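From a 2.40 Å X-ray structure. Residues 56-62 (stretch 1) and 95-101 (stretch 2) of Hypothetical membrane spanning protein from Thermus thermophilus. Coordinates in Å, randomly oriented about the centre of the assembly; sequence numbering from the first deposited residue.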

# COMPACT_ATOMS: atom_id res chain seq x y z
N LEU C 56 -5.16 -52.81 -14.91
CA LEU C 56 -5.12 -51.67 -13.99
C LEU C 56 -5.17 -50.36 -14.80
O LEU C 56 -5.65 -49.34 -14.29
CB LEU C 56 -3.88 -51.74 -13.07
CG LEU C 56 -3.85 -52.92 -12.08
CD1 LEU C 56 -2.41 -53.25 -11.64
CD2 LEU C 56 -4.75 -52.60 -10.87
N ILE C 57 -4.69 -50.36 -16.04
CA ILE C 57 -4.77 -49.17 -16.88
C ILE C 57 -6.24 -49.00 -17.32
O ILE C 57 -6.77 -47.89 -17.33
CB ILE C 57 -3.84 -49.23 -18.16
CG1 ILE C 57 -2.37 -49.18 -17.76
CG2 ILE C 57 -4.20 -48.07 -19.11
CD1 ILE C 57 -1.43 -48.58 -18.81
N ALA C 58 -6.89 -50.11 -17.66
CA ALA C 58 -8.30 -50.11 -18.05
C ALA C 58 -9.19 -49.69 -16.86
O ALA C 58 -10.06 -48.81 -17.00
CB ALA C 58 -8.74 -51.51 -18.59
N LEU C 59 -8.98 -50.29 -15.69
CA LEU C 59 -9.71 -49.98 -14.46
C LEU C 59 -9.51 -48.49 -14.08
O LEU C 59 -10.44 -47.84 -13.59
CB LEU C 59 -9.30 -50.89 -13.27
CG LEU C 59 -9.81 -50.62 -11.83
CD1 LEU C 59 -11.36 -50.60 -11.79
CD2 LEU C 59 -9.25 -51.66 -10.83
N ASP C 60 -8.33 -47.93 -14.32
CA ASP C 60 -8.09 -46.52 -13.99
C ASP C 60 -8.73 -45.55 -15.01
O ASP C 60 -9.26 -44.51 -14.61
CB ASP C 60 -6.61 -46.18 -13.77
CG ASP C 60 -6.39 -44.76 -13.18
OD1 ASP C 60 -7.32 -44.27 -12.49
OD2 ASP C 60 -5.31 -44.16 -13.40
N LEU C 61 -8.68 -45.85 -16.31
CA LEU C 61 -9.35 -44.97 -17.27
C LEU C 61 -10.90 -45.08 -17.05
O LEU C 61 -11.62 -44.08 -17.18
CB LEU C 61 -8.96 -45.31 -18.74
CG LEU C 61 -7.51 -45.10 -19.22
CD1 LEU C 61 -7.33 -45.60 -20.67
CD2 LEU C 61 -7.12 -43.61 -19.09
N PHE C 62 -11.41 -46.26 -16.71
CA PHE C 62 -12.86 -46.42 -16.46
C PHE C 62 -13.31 -45.57 -15.25
O PHE C 62 -14.34 -44.90 -15.32
CB PHE C 62 -13.29 -47.90 -16.28
CG PHE C 62 -14.75 -48.09 -15.88
CD1 PHE C 62 -15.79 -48.05 -16.83
CD2 PHE C 62 -15.09 -48.29 -14.53
CE1 PHE C 62 -17.15 -48.19 -16.44
CE2 PHE C 62 -16.44 -48.44 -14.12
CZ PHE C 62 -17.47 -48.39 -15.08
N GLY C 95 0.56 -40.97 -21.65
CA GLY C 95 1.42 -42.02 -21.12
C GLY C 95 0.74 -43.37 -20.91
O GLY C 95 1.20 -44.43 -21.39
N LEU C 96 -0.39 -43.32 -20.18
CA LEU C 96 -1.27 -44.48 -19.89
C LEU C 96 -1.81 -45.04 -21.25
O LEU C 96 -1.57 -46.20 -21.60
CB LEU C 96 -2.45 -44.06 -18.96
CG LEU C 96 -2.24 -43.41 -17.57
CD1 LEU C 96 -3.42 -42.47 -17.17
CD2 LEU C 96 -2.02 -44.49 -16.49
N GLY C 97 -2.52 -44.18 -21.99
CA GLY C 97 -3.09 -44.50 -23.30
C GLY C 97 -2.13 -45.24 -24.23
O GLY C 97 -2.41 -46.38 -24.61
N LEU C 98 -1.01 -44.60 -24.60
CA LEU C 98 0.05 -45.20 -25.45
C LEU C 98 0.70 -46.41 -24.73
O LEU C 98 1.11 -47.38 -25.37
CB LEU C 98 1.15 -44.19 -25.86
CG LEU C 98 0.79 -42.95 -26.72
CD1 LEU C 98 1.84 -41.83 -26.54
CD2 LEU C 98 0.63 -43.33 -28.20
N GLY C 99 0.82 -46.34 -23.40
CA GLY C 99 1.37 -47.43 -22.63
C GLY C 99 0.48 -48.67 -22.66
O GLY C 99 0.94 -49.80 -22.44
N PHE C 100 -0.80 -48.47 -22.96
CA PHE C 100 -1.82 -49.54 -23.05
C PHE C 100 -1.81 -50.18 -24.46
O PHE C 100 -2.16 -51.37 -24.61
CB PHE C 100 -3.21 -48.98 -22.67
CG PHE C 100 -4.34 -50.00 -22.69
CD1 PHE C 100 -4.74 -50.66 -21.52
CD2 PHE C 100 -5.02 -50.27 -23.88
CE1 PHE C 100 -5.81 -51.58 -21.54
CE2 PHE C 100 -6.09 -51.18 -23.91
CZ PHE C 100 -6.49 -51.84 -22.74
N LEU C 101 -1.42 -49.42 -25.49
CA LEU C 101 -1.27 -49.93 -26.86
C LEU C 101 0.05 -50.71 -26.88
O LEU C 101 0.10 -51.89 -27.28
CB LEU C 101 -1.18 -48.82 -27.95
CG LEU C 101 -2.25 -47.74 -28.10
CD1 LEU C 101 -1.90 -46.81 -29.28
CD2 LEU C 101 -3.65 -48.36 -28.29

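How do the two backbones lie against each other? Both stretches are helical throughout, and their N-to-C directions make an angle of 144°, so they run roughly antiparallel but distinctly splayed. The axes approach to 10.4 Å, a spacing wide enough for side chains to occupy the gap. The nearest CA atoms across the contact are Ile57 CA and Leu96 CA, 6.6 Å apart, and the contact gathers around this pair.

Which bump fills which hollow? Ile57 is the principal knob: its CA-to-CB bond points toward the second helix, and it is the residue most covered by the other stretch. Its CD1 lies 3.7 Å from Leu96 O and 4.3 Å from Gly99 C, so the methyl rests on backbone between Leu96 and Gly99. Gly99 has no side chain, and its main chain forms part of the surface under the methyl; an ideal CB would lie 4.2 Å from Ile57 CD1, without a clash, but 2.6 Å from Gly95 O in its own helix, where it would clash.

What walls this hollow? Phe100 and Leu96, one turn apart, both direct their CA-to-CB bonds toward the first helix. Ile57 CG2 sits 3.6 Å from Phe100 CD1 and 4.4 Å from Leu96 CB, while Ala58 CB is 4.2 Å from Phe100 CE1. Both methyls meet the aromatic ring obliquely. A turn after Ile57, Leu61 extends the contact along Leu96, with Leu61 CD2 4.3 Å from Leu96 CD1.

What holds the pair together, if no hydrogen bond crosses? The side chains that meet are all apolar, so the contact relies on dispersion and the burial of 324 Å² of surface, summed over both sides. Backbone polar groups are engaged within each helix instead: Leu61 N donates to Ile57 O at 3.0 Å, and Gly99 N to Gly95 O at 2.8 Å.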